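Local structure of Dye-decolorizing peroxidase (Irpex lacteus, 7D8M) at residues 222-227 and 428-433; 84-89 and 210-215; 289-294 and 317-322. The protein binds heme b and probably works as a dye-decolorizing peroxidase, coupling the reduction of peroxide to the oxidation of dyes and other substrates. All coordinates share one frame; numbering follows the deposited sequence.

Contact 1. Residues 222-227 and 428-433. With HEM (protoporphyrin IX containing Fe), chain B.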
loop_
_atom_site.group_PDB
_atom_site.type_symbol
_atom_site.label_atom_id
_atom_site.label_comp_id
_atom_site.label_asym_id
_atom_site.label_seq_id
_atom_site.Cartn_x
_atom_site.Cartn_y
_atom_site.Cartn_z
ATOM N N ARG A 222 -3.874 6.233 0.290
ATOM C CA ARG A 222 -4.868 6.188 1.352
ATOM C C ARG A 222 -4.216 6.624 2.651
ATOM O O ARG A 222 -3.184 6.073 3.042
ATOM C CB ARG A 222 -5.450 4.774 1.534
ATOM C CG ARG A 222 -6.065 4.153 0.305
ATOM C CD ARG A 222 -7.336 3.370 0.702
ATOM N NE ARG A 222 -8.456 4.272 0.569
ATOM C CZ ARG A 222 -9.638 4.164 1.148
ATOM N NH1 ARG A 222 -9.964 3.130 1.930
ATOM N NH2 ARG A 222 -10.514 5.130 0.914
ATOM N N LYS A 223 -4.805 7.607 3.319
ATOM C CA LYS A 223 -4.440 7.917 4.695
ATOM C C LYS A 223 -5.266 7.020 5.614
ATOM O O LYS A 223 -6.474 7.230 5.765
ATOM C CB LYS A 223 -4.682 9.387 5.013
ATOM C CG LYS A 223 -4.290 9.745 6.433
ATOM C CD LYS A 223 -4.367 11.246 6.693
ATOM C CE LYS A 223 -3.948 11.571 8.115
ATOM N NZ LYS A 223 -5.021 11.223 9.095
ATOM N N LEU A 224 -4.613 6.029 6.240
ATOM C CA LEU A 224 -5.285 5.011 7.056
ATOM C C LEU A 224 -4.904 5.212 8.519
ATOM O O LEU A 224 -3.806 4.842 8.945
ATOM C CB LEU A 224 -4.932 3.608 6.570
ATOM C CG LEU A 224 -5.288 3.350 5.100
ATOM C CD1 LEU A 224 -4.834 1.968 4.671
ATOM C CD2 LEU A 224 -6.790 3.553 4.827
ATOM N N LYS A 225 -5.815 5.824 9.270
ATOM C CA LYS A 225 -5.617 6.072 10.692
ATOM C C LYS A 225 -5.706 4.767 11.478
ATOM O O LYS A 225 -6.554 3.923 11.192
ATOM C CB LYS A 225 -6.674 7.057 11.181
ATOM C CG LYS A 225 -6.693 7.317 12.670
ATOM C CD LYS A 225 -7.982 8.058 13.046
ATOM C CE LYS A 225 -7.746 9.160 14.073
ATOM N NZ LYS A 225 -8.763 10.243 13.920
ATOM N N GLN A 226 -4.835 4.600 12.476
ATOM C CA GLN A 226 -4.752 3.357 13.242
ATOM C C GLN A 226 -5.015 3.607 14.722
ATOM O O GLN A 226 -4.425 4.517 15.321
ATOM C CB GLN A 226 -3.378 2.693 13.074
ATOM C CG GLN A 226 -3.187 2.028 11.714
ATOM C CD GLN A 226 -1.770 1.540 11.485
ATOM O OE1 GLN A 226 -0.988 2.185 10.785
ATOM N NE2 GLN A 226 -1.435 0.385 12.065
ATOM N N LEU A 227 -5.867 2.760 15.313
ATOM C CA LEU A 227 -6.225 2.824 16.730
ATOM C C LEU A 227 -5.473 1.698 17.430
ATOM O O LEU A 227 -5.990 0.594 17.608
ATOM C CB LEU A 227 -7.735 2.694 16.920
ATOM C CG LEU A 227 -8.637 3.564 16.042
ATOM C CD1 LEU A 227 -10.112 3.410 16.420
ATOM C CD2 LEU A 227 -8.181 5.047 16.098
ATOM N N ILE A 428 -8.701 0.368 11.974
ATOM C CA ILE A 428 -8.160 1.160 10.881
ATOM C C ILE A 428 -9.309 1.967 10.307
ATOM O O ILE A 428 -10.349 1.405 9.945
ATOM C CB ILE A 428 -7.520 0.266 9.807
ATOM C CG1 ILE A 428 -6.257 -0.388 10.367
ATOM C CG2 ILE A 428 -7.209 1.070 8.551
ATOM C CD1 ILE A 428 -5.695 -1.440 9.473
ATOM N N ILE A 429 -9.136 3.279 10.249
ATOM C CA ILE A 429 -10.182 4.183 9.789
ATOM C C ILE A 429 -9.633 4.926 8.587
ATOM O O ILE A 429 -8.574 5.561 8.677
ATOM C CB ILE A 429 -10.626 5.148 10.899
ATOM C CG1 ILE A 429 -11.328 4.353 12.007
ATOM C CG2 ILE A 429 -11.568 6.194 10.350
ATOM C CD1 ILE A 429 -11.593 5.144 13.241
ATOM N N SER A 430 -10.326 4.814 7.459
ATOM C CA SER A 430 -9.906 5.508 6.249
ATOM C C SER A 430 -10.183 6.995 6.381
ATOM O O SER A 430 -11.328 7.396 6.601
ATOM C CB SER A 430 -10.633 4.951 5.029
ATOM O OG SER A 430 -10.292 5.698 3.871
ATOM N N ASN A 431 -9.135 7.810 6.262
ATOM C CA ASN A 431 -9.288 9.249 6.114
ATOM C C ASN A 431 -9.257 9.670 4.652
ATOM O O ASN A 431 -9.056 10.854 4.357
ATOM C CB ASN A 431 -8.200 10.000 6.896
ATOM C CG ASN A 431 -8.273 9.760 8.404
ATOM O OD1 ASN A 431 -7.252 9.740 9.081
ATOM N ND2 ASN A 431 -9.482 9.595 8.933
ATOM N N GLY A 432 -9.410 8.724 3.735
ATOM C CA GLY A 432 -9.498 9.043 2.328
ATOM C C GLY A 432 -8.155 9.238 1.640
ATOM O O GLY A 432 -7.076 9.048 2.199
ATOM N N GLY A 433 -8.253 9.607 0.372
ATOM C CA GLY A 433 -7.081 9.752 -0.477
ATOM C C GLY A 433 -7.516 9.974 -1.907
ATOM O O GLY A 433 -8.620 10.462 -2.163
HETATM C CHA HEM B . 0.917 -7.169 3.915
HETATM C CHB HEM B . -0.267 -4.233 7.590
HETATM C CHC HEM B . -3.325 -1.853 4.657
HETATM C CHD HEM B . -2.508 -5.101 1.148
HETATM C C1A HEM B . 0.887 -6.577 5.158
HETATM C C2A HEM B . 1.726 -6.920 6.291
HETATM C C3A HEM B . 1.403 -6.094 7.302
HETATM C C4A HEM B . 0.354 -5.209 6.841
HETATM C CMA HEM B . 2.004 -6.050 8.718
HETATM C CAA HEM B . 2.802 -8.040 6.287
HETATM C CBA HEM B . 4.145 -7.483 5.817
HETATM C CGA HEM B . 4.419 -7.837 4.369
HETATM O O1A HEM B . 4.047 -8.954 3.938
HETATM O O2A HEM B . 5.040 -7.010 3.645
HETATM C C1B HEM B . -1.166 -3.318 7.097
HETATM C C2B HEM B . -1.679 -2.183 7.830
HETATM C C3B HEM B . -2.535 -1.533 7.019
HETATM C C4B HEM B . -2.571 -2.227 5.751
HETATM C CMB HEM B . -1.291 -1.867 9.304
HETATM C CAB HEM B . -3.347 -0.239 7.274
HETATM C CBB HEM B . -3.048 0.643 8.234
HETATM C C1C HEM B . -3.436 -2.556 3.469
HETATM C C2C HEM B . -4.358 -2.282 2.379
HETATM C C3C HEM B . -4.124 -3.182 1.402
HETATM C C4C HEM B . -3.064 -4.060 1.860
HETATM C CMC HEM B . -5.378 -1.117 2.399
HETATM C CAC HEM B . -4.826 -3.365 0.031
HETATM C CBC HEM B . -6.076 -2.936 -0.217
HETATM C C1D HEM B . -1.428 -5.859 1.547
HETATM C C2D HEM B . -0.648 -6.770 0.723
HETATM C C3D HEM B . 0.286 -7.339 1.487
HETATM C C4D HEM B . 0.143 -6.812 2.830
HETATM C CMD HEM B . -0.850 -7.061 -0.773
HETATM C CAD HEM B . 1.324 -8.381 1.023
HETATM C CBD HEM B . 0.710 -9.776 1.174
HETATM C CGD HEM B . 1.630 -10.853 0.639
HETATM O O1D HEM B . 1.721 -11.929 1.286
HETATM O O2D HEM B . 2.280 -10.641 -0.423
HETATM N NA HEM B . 0.061 -5.541 5.532
HETATM N NB HEM B . -1.727 -3.321 5.827
HETATM N NC HEM B . -2.677 -3.648 3.118
HETATM N ND HEM B . -0.907 -5.894 2.829
HETATM FE FE HEM B . -1.445 -4.683 4.385
HETATM O O HOH W 1 -11.076 9.667 11.827
#
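K223 lies against N431 and G432 where two antiparallel strands run side by side. Its CB packs on the backbone, 3.7 Å from G432 O. CG is anti to the backbone N (chi1 -179°) and lies 3.9 Å from N431 CB. CD continues over the same CB. CE leads to the bend at chi4 (-76°), which places NZ 2.7 Å from N431 OD1 in a hydrogen bond. NZ also forms salt bridges with D357 and E110 and a hydrogen bond with Y340, so this buried ammonium is well supplied with acceptors.

The backbone of K223 bonds in both directions. Its N donates to G432 O, and its O accepts from N431 N. Further along, K225 and I429 form a hydrogen-bonded pair, with I429 N 2.8 Å from K225 O and K225 N bonded to I429 O. Strand 428-438 is the outer strand beside 217-226 in a four-stranded antiparallel sheet, consistent with the ferredoxin-like fold of this family.

L224, Q226 and I428 share the face that meets the heme. L224 CB touches I428 CG2 at 3.9 Å. I428 CD1 reaches a vinyl group, 3.4 Å from CAB, and L224 CD1 lies close to the same carbon. The CG and CD of Q226 lie against the vinyl end CBB, while its NE2 bonds to E166.

S430 OG sits over one face of the R222 guanidinium, 3.0 Å from NH2, at an angle too poor for a hydrogen bond. D104 joins the two, as a salt-bridge partner of R222 and a hydrogen-bond partner of S430. S430 OG also accepts from G432 N in an ST turn. The chemistry is therefore divided: buried charges are paired within the protein, and mainly apolar groups meet the vinyl edge of the heme.

Contact 2. Residues 84-89 and 210-215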
loop_
_atom_site.group_PDB
_atom_site.type_symbol
_atom_site.label_atom_id
_atom_site.label_comp_id
_atom_site.label_asym_id
_atom_site.label_seq_id
_atom_site.Cartn_x
_atom_site.Cartn_y
_atom_site.Cartn_z
ATOM N N ASP A 84 -7.557 11.979 -20.672
ATOM C CA ASP A 84 -7.481 10.731 -19.913
ATOM C C ASP A 84 -7.941 9.604 -20.827
ATOM O O ASP A 84 -9.117 9.258 -20.884
ATOM C CB ASP A 84 -8.316 10.818 -18.642
ATOM C CG ASP A 84 -8.284 9.529 -17.825
ATOM O OD1 ASP A 84 -7.661 8.539 -18.274
ATOM O OD2 ASP A 84 -8.890 9.515 -16.732
ATOM N N ASP A 85 -6.994 9.023 -21.561
ATOM C CA ASP A 85 -7.266 7.856 -22.389
ATOM C C ASP A 85 -6.576 6.608 -21.839
ATOM O O ASP A 85 -6.213 5.706 -22.594
ATOM C CB ASP A 85 -6.861 8.110 -23.846
ATOM C CG ASP A 85 -5.450 8.691 -23.990
ATOM O OD1 ASP A 85 -4.706 8.753 -22.989
ATOM O OD2 ASP A 85 -5.081 9.083 -25.122
ATOM N N LEU A 86 -6.387 6.546 -20.521
ATOM C CA LEU A 86 -5.682 5.418 -19.923
ATOM C C LEU A 86 -6.565 4.182 -19.780
ATOM O O LEU A 86 -6.032 3.078 -19.626
ATOM C CB LEU A 86 -5.108 5.825 -18.559
ATOM C CG LEU A 86 -3.830 6.680 -18.536
ATOM C CD1 LEU A 86 -3.653 7.377 -17.193
ATOM C CD2 LEU A 86 -2.626 5.822 -18.830
ATOM N N GLN A 87 -7.891 4.344 -19.832
ATOM C CA GLN A 87 -8.863 3.240 -19.743
ATOM C C GLN A 87 -8.902 2.601 -18.358
ATOM O O GLN A 87 -9.225 1.419 -18.223
ATOM C CB GLN A 87 -8.613 2.164 -20.804
ATOM C CG GLN A 87 -8.783 2.647 -22.235
ATOM C CD GLN A 87 -8.586 1.536 -23.248
ATOM O OE1 GLN A 87 -7.876 1.704 -24.238
ATOM N NE2 GLN A 87 -9.218 0.394 -23.006
ATOM N N ASP A 88 -8.580 3.360 -17.317
ATOM C CA ASP A 88 -8.707 2.893 -15.940
ATOM C C ASP A 88 -9.941 3.564 -15.353
ATOM O O ASP A 88 -9.930 4.767 -15.079
ATOM C CB ASP A 88 -7.450 3.205 -15.128
ATOM C CG ASP A 88 -7.400 2.449 -13.811
ATOM O OD1 ASP A 88 -8.229 2.753 -12.922
ATOM O OD2 ASP A 88 -6.530 1.552 -13.670
ATOM N N THR A 89 -11.010 2.781 -15.178
ATOM C CA THR A 89 -12.296 3.338 -14.771
ATOM C C THR A 89 -12.255 3.878 -13.340
ATOM O O THR A 89 -12.869 4.913 -13.045
ATOM C CB THR A 89 -13.396 2.274 -14.928
ATOM O OG1 THR A 89 -13.139 1.172 -14.051
ATOM C CG2 THR A 89 -13.441 1.740 -16.358
ATOM N N PRO A 210 -2.304 3.669 -24.436
ATOM C CA PRO A 210 -1.613 4.711 -25.220
ATOM C C PRO A 210 -0.101 4.683 -25.037
ATOM O O PRO A 210 0.420 4.312 -23.982
ATOM C CB PRO A 210 -2.200 6.020 -24.675
ATOM C CG PRO A 210 -3.475 5.659 -24.057
ATOM C CD PRO A 210 -3.374 4.225 -23.591
ATOM N N SER A 211 0.604 5.130 -26.081
ATOM C CA SER A 211 2.058 5.011 -26.109
ATOM C C SER A 211 2.717 5.903 -25.066
ATOM O O SER A 211 3.709 5.504 -24.444
ATOM C CB SER A 211 2.584 5.361 -27.503
ATOM O OG SER A 211 1.847 4.699 -28.515
ATOM N N TRP A 212 2.206 7.127 -24.889
ATOM C CA TRP A 212 2.820 8.067 -23.953
ATOM C C TRP A 212 2.800 7.536 -22.522
ATOM O O TRP A 212 3.621 7.950 -21.695
ATOM C CB TRP A 212 2.102 9.413 -24.011
ATOM C CG TRP A 212 0.734 9.351 -23.418
ATOM C CD1 TRP A 212 -0.438 9.123 -24.082
ATOM C CD2 TRP A 212 0.390 9.490 -22.033
ATOM N NE1 TRP A 212 -1.490 9.126 -23.199
ATOM C CE2 TRP A 212 -1.009 9.346 -21.934
ATOM C CE3 TRP A 212 1.127 9.718 -20.867
ATOM C CZ2 TRP A 212 -1.682 9.427 -20.716
ATOM C CZ3 TRP A 212 0.453 9.798 -19.659
ATOM C CH2 TRP A 212 -0.933 9.653 -19.592
ATOM N N ALA A 213 1.858 6.647 -22.206
ATOM C CA ALA A 213 1.723 6.104 -20.858
ATOM C C ALA A 213 2.751 5.026 -20.538
ATOM O O ALA A 213 2.774 4.539 -19.401
ATOM C CB ALA A 213 0.315 5.538 -20.665
ATOM N N LEU A 214 3.591 4.646 -21.501
ATOM C CA LEU A 214 4.592 3.612 -21.281
ATOM C C LEU A 214 5.430 3.899 -20.040
ATOM O O LEU A 214 5.905 5.021 -19.835
ATOM C CB LEU A 214 5.494 3.491 -22.513
ATOM C CG LEU A 214 6.493 2.331 -22.474
ATOM C CD1 LEU A 214 5.768 0.997 -22.482
ATOM C CD2 LEU A 214 7.460 2.435 -23.646
ATOM N N ASP A 215 5.581 2.872 -19.198
ATOM C CA ASP A 215 6.436 2.900 -18.017
ATOM C C ASP A 215 5.914 3.823 -16.921
ATOM O O ASP A 215 6.661 4.180 -16.006
ATOM C CB ASP A 215 7.873 3.280 -18.387
ATOM C CG ASP A 215 8.587 2.175 -19.133
ATOM O OD1 ASP A 215 8.199 1.003 -18.971
ATOM O OD2 ASP A 215 9.542 2.476 -19.881
#
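D85 and W212 make the one hydrogen bond between 84-89 and 210-215. W212 NE1 donates to D85 OD1 at 3.2 Å, with an N-H...O angle of 155°. The oxygen receives it on its syn lone pair and lies in the plane of the indole, at the ring edge. Carboxylate and ring are nearly coplanar, 24° apart. The D85 CG sits between the backbone N and the carbonyl carbon (chi1 49°), and OD1 beyond it makes the bond. A second polar bond stays within the first loop. L86 N donates to D84 OD1, closing an Asx turn that spans D85.

Oxygen-to-carbon contacts come next, and they gather on the P210 ring. P210 CG lies 3.1 Å from D85 O and 3.5 Å from D85 OD1. The D85 and P210 side chains run past one another, pointing opposite ways. The proline thus meets both the backbone and the side chain of one aspartate.

The apolar contacts belong to L86. Its CG is 4.1 Å from W212 CZ2, and the two side chains cross at about a right angle. Its CD2 presses on A213 CB at 3.5 Å, a tight fit for two methyl carbons. A213 CB in turn lies over the centre of one face of the W212 ring, 4.1 Å above its plane. L86, A213 and the indole therefore form one small apolar cluster, with the D85 carboxylate at the indole edge.

Helices and a strand border this cluster. F77 of helix 74-79 touches L86 and W212, and F91 of helix 89-93 touches L86. K447 and F448 of helix 441-448 meet the indole, the lysine through a cation-pi contact. F218 of strand 217-226, the strand that follows the second loop, packs on L86.

Contact 3. Residues 289-294 and 317-322. With HEM (protoporphyrin IX containing Fe), chain B.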
loop_
_atom_site.group_PDB
_atom_site.type_symbol
_atom_site.label_atom_id
_atom_site.label_comp_id
_atom_site.label_asym_id
_atom_site.label_seq_id
_atom_site.Cartn_x
_atom_site.Cartn_y
_atom_site.Cartn_z
ATOM N N ASN A 289 9.581 -15.112 3.495
ATOM C CA ASN A 289 8.523 -15.100 2.491
ATOM C C ASN A 289 8.385 -16.423 1.752
ATOM O O ASN A 289 7.615 -16.504 0.786
ATOM C CB ASN A 289 8.741 -13.968 1.479
ATOM C CG ASN A 289 7.432 -13.319 1.060
ATOM O OD1 ASN A 289 6.423 -13.419 1.773
ATOM N ND2 ASN A 289 7.432 -12.661 -0.093
ATOM N N ASN A 290 9.089 -17.466 2.184
ATOM C CA ASN A 290 9.135 -18.729 1.447
ATOM C C ASN A 290 8.036 -19.660 1.962
ATOM O O ASN A 290 8.269 -20.597 2.730
ATOM C CB ASN A 290 10.523 -19.351 1.573
ATOM C CG ASN A 290 10.763 -20.463 0.572
ATOM O OD1 ASN A 290 9.961 -20.686 -0.339
ATOM N ND2 ASN A 290 11.880 -21.164 0.731
ATOM N N PHE A 291 6.810 -19.397 1.509
ATOM C CA PHE A 291 5.645 -20.173 1.914
ATOM C C PHE A 291 4.531 -19.933 0.908
ATOM O O PHE A 291 4.501 -18.908 0.218
ATOM C CB PHE A 291 5.176 -19.807 3.327
ATOM C CG PHE A 291 4.712 -18.374 3.465
ATOM C CD1 PHE A 291 3.368 -18.050 3.345
ATOM C CD2 PHE A 291 5.622 -17.353 3.734
ATOM C CE1 PHE A 291 2.945 -16.727 3.478
ATOM C CE2 PHE A 291 5.210 -16.040 3.878
ATOM C CZ PHE A 291 3.873 -15.722 3.750
ATOM N N ASN A 292 3.601 -20.898 0.840
ATOM C CA ASN A 292 2.455 -20.762 -0.053
ATOM C C ASN A 292 1.194 -21.384 0.541
ATOM O O ASN A 292 0.227 -21.630 -0.197
ATOM C CB ASN A 292 2.760 -21.372 -1.437
ATOM C CG ASN A 292 3.067 -22.865 -1.379
ATOM O OD1 ASN A 292 2.802 -23.536 -0.385
ATOM N ND2 ASN A 292 3.621 -23.389 -2.460
ATOM N N TYR A 293 1.203 -21.656 1.852
ATOM C CA TYR A 293 0.106 -22.223 2.627
ATOM C C TYR A 293 -0.078 -23.719 2.392
ATOM O O TYR A 293 -0.884 -24.339 3.087
ATOM C CB TYR A 293 -1.204 -21.469 2.371
ATOM C CG TYR A 293 -1.039 -19.985 2.634
ATOM C CD1 TYR A 293 -0.743 -19.526 3.909
ATOM C CD2 TYR A 293 -1.138 -19.053 1.605
ATOM C CE1 TYR A 293 -0.559 -18.165 4.163
ATOM C CE2 TYR A 293 -0.961 -17.684 1.846
ATOM C CZ TYR A 293 -0.678 -17.254 3.134
ATOM O OH TYR A 293 -0.502 -15.915 3.411
ATOM N N SER A 294 0.660 -24.312 1.452
ATOM C CA SER A 294 0.603 -25.764 1.280
ATOM C C SER A 294 1.535 -26.460 2.268
ATOM O O SER A 294 2.559 -25.910 2.680
ATOM C CB SER A 294 0.980 -26.162 -0.149
ATOM O OG SER A 294 0.006 -25.725 -1.077
ATOM N N ASN A 317 -3.182 -11.551 -0.753
ATOM C CA ASN A 317 -2.367 -12.333 -1.683
ATOM C C ASN A 317 -2.685 -13.792 -1.416
ATOM O O ASN A 317 -1.988 -14.470 -0.649
ATOM C CB ASN A 317 -0.872 -12.042 -1.518
ATOM C CG ASN A 317 0.001 -12.888 -2.450
ATOM O OD1 ASN A 317 -0.508 -13.657 -3.271
ATOM N ND2 ASN A 317 1.322 -12.741 -2.325
ATOM N N PRO A 318 -3.760 -14.304 -2.011
ATOM C CA PRO A 318 -4.133 -15.723 -1.848
ATOM C C PRO A 318 -3.211 -16.619 -2.670
ATOM O O PRO A 318 -3.552 -17.123 -3.743
ATOM C CB PRO A 318 -5.583 -15.748 -2.339
ATOM C CG PRO A 318 -5.679 -14.624 -3.312
ATOM C CD PRO A 318 -4.696 -13.575 -2.883
ATOM N N ARG A 319 -1.997 -16.808 -2.141
ATOM C CA ARG A 319 -0.970 -17.557 -2.858
ATOM C C ARG A 319 -1.445 -18.955 -3.233
ATOM O O ARG A 319 -1.053 -19.480 -4.281
ATOM C CB ARG A 319 0.305 -17.656 -2.011
ATOM C CG ARG A 319 0.857 -16.329 -1.531
ATOM C CD ARG A 319 1.953 -16.523 -0.499
ATOM N NE ARG A 319 2.426 -15.235 0.003
ATOM C CZ ARG A 319 3.663 -14.997 0.426
ATOM N NH1 ARG A 319 4.569 -15.968 0.421
ATOM N NH2 ARG A 319 3.988 -13.782 0.862
ATOM N N ASP A 320 -2.287 -19.571 -2.400
ATOM C CA ASP A 320 -2.680 -20.953 -2.656
ATOM C C ASP A 320 -3.666 -21.042 -3.817
ATOM O O ASP A 320 -3.582 -21.960 -4.640
ATOM C CB ASP A 320 -3.260 -21.582 -1.383
ATOM C CG ASP A 320 -4.456 -20.826 -0.840
ATOM O OD1 ASP A 320 -4.548 -19.588 -1.047
ATOM O OD2 ASP A 320 -5.308 -21.471 -0.189
ATOM N N LEU A 321 -4.592 -20.088 -3.915
ATOM C CA LEU A 321 -5.514 -20.073 -5.045
ATOM C C LEU A 321 -4.762 -19.885 -6.356
ATOM O O LEU A 321 -5.004 -20.606 -7.332
ATOM C CB LEU A 321 -6.557 -18.970 -4.865
ATOM C CG LEU A 321 -7.445 -18.934 -3.622
ATOM C CD1 LEU A 321 -8.683 -18.129 -3.939
ATOM C CD2 LEU A 321 -7.827 -20.335 -3.099
ATOM N N GLU A 322 -3.836 -18.918 -6.391
ATOM C CA GLU A 322 -3.036 -18.685 -7.593
ATOM C C GLU A 322 -2.155 -19.888 -7.890
ATOM O O GLU A 322 -2.038 -20.309 -9.048
ATOM C CB GLU A 322 -2.183 -17.424 -7.427
ATOM C CG GLU A 322 -1.371 -17.022 -8.683
ATOM C CD GLU A 322 -0.531 -15.756 -8.497
ATOM O OE1 GLU A 322 -0.756 -14.997 -7.528
ATOM O OE2 GLU A 322 0.361 -15.511 -9.337
HETATM C CHA HEM B . 0.917 -7.169 3.915
HETATM C CHB HEM B . -0.267 -4.233 7.590
HETATM C CHC HEM B . -3.325 -1.853 4.657
HETATM C CHD HEM B . -2.508 -5.101 1.148
HETATM C C1A HEM B . 0.887 -6.577 5.158
HETATM C C2A HEM B . 1.726 -6.920 6.291
HETATM C C3A HEM B . 1.403 -6.094 7.302
HETATM C C4A HEM B . 0.354 -5.209 6.841
HETATM C CMA HEM B . 2.004 -6.050 8.718
HETATM C CAA HEM B . 2.802 -8.040 6.287
HETATM C CBA HEM B . 4.145 -7.483 5.817
HETATM C CGA HEM B . 4.419 -7.837 4.369
HETATM O O1A HEM B . 4.047 -8.954 3.938
HETATM O O2A HEM B . 5.040 -7.010 3.645
HETATM C C1B HEM B . -1.166 -3.318 7.097
HETATM C C2B HEM B . -1.679 -2.183 7.830
HETATM C C3B HEM B . -2.535 -1.533 7.019
HETATM C C4B HEM B . -2.571 -2.227 5.751
HETATM C CMB HEM B . -1.291 -1.867 9.304
HETATM C CAB HEM B . -3.347 -0.239 7.274
HETATM C CBB HEM B . -3.048 0.643 8.234
HETATM C C1C HEM B . -3.436 -2.556 3.469
HETATM C C2C HEM B . -4.358 -2.282 2.379
HETATM C C3C HEM B . -4.124 -3.182 1.402
HETATM C C4C HEM B . -3.064 -4.060 1.860
HETATM C CMC HEM B . -5.378 -1.117 2.399
HETATM C CAC HEM B . -4.826 -3.365 0.031
HETATM C CBC HEM B . -6.076 -2.936 -0.217
HETATM C C1D HEM B . -1.428 -5.859 1.547
HETATM C C2D HEM B . -0.648 -6.770 0.723
HETATM C C3D HEM B . 0.286 -7.339 1.487
HETATM C C4D HEM B . 0.143 -6.812 2.830
HETATM C CMD HEM B . -0.850 -7.061 -0.773
HETATM C CAD HEM B . 1.324 -8.381 1.023
HETATM C CBD HEM B . 0.710 -9.776 1.174
HETATM C CGD HEM B . 1.630 -10.853 0.639
HETATM O O1D HEM B . 1.721 -11.929 1.286
HETATM O O2D HEM B . 2.280 -10.641 -0.423
HETATM N NA HEM B . 0.061 -5.541 5.532
HETATM N NB HEM B . -1.727 -3.321 5.827
HETATM N NC HEM B . -2.677 -3.648 3.118
HETATM N ND HEM B . -0.907 -5.894 2.829
HETATM FE FE HEM B . -1.445 -4.683 4.385
HETATM O O HOH W 2 0.031 -14.242 1.235
#
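R319 spends its guanidinium on N289, F291 and the heme. NH2 donates to N289 OD1 at 2.6 Å, almost straight at 175°. NH1 donates to N289 O at 3.1 Å and to F291 O at 2.9 Å. The first of these carbonyls is approached from above its plane. Arginine and asparagine thus meet end-on through two nitrogens and two oxygens. The other N-H of NH2 goes to a heme propionate, with O1D 3.0 Å away. NE has a weak bond to a water, and that water also lies within hydrogen-bonding distance of Y293 OH and N317 O. The chain is extended from CG to NE, past the Y293 ring, where CD comes near CE2.

The second propionate oxygen is satisfied by N317, whose ND2 is 3.0 Å from O2D. N317 follows helix 312-316, which carries the axial histidine H312, and R319 opens helix 319-323. The chain that ligates the iron thereby goes on at once to hold the propionate.

F291 lies flat on the guanidinium, with planes 11° apart. R319 CZ is 3.8 Å from the ring centroid, so the stack is also a cation-pi contact. The N-H groups of NH1 and NH2 point outward in their own plane to their acceptors while the ring covers one face. An alanine at R319 would probably leave O1D, F291 O and N289 O without these donors and uncover one face of the F291 ring.

N289 ND2 donates to S175 OG, itself bonded to the heme. N292 OD1 accepts from S294 N in an Asx turn. D320 has its strongest polar partner in K390, and R314 makes a second salt bridge to the same OD2.

Contacts 1 and 3 are buried and both touch the heme, with centres about 27 Å apart. Contact 1 meets a vinyl group with mainly apolar side chains from a sheet. Contact 3 meets a propionate with hydrogen bonds from a loop and a helix start. Contact 2 is partly buried, about 22 Å from the centre of the chain, and away from the annotated sites. It relies on apolar contacts of a leucine, an alanine and an indole, a proline ring against aspartate oxygens, and a single side-chain hydrogen bond. Contacts 1 and 2 are nonetheless related: the loop holding 210-215 runs into strand 217-226, on which 222-227 lies. Regular backbone pairing occurs only in contact 1.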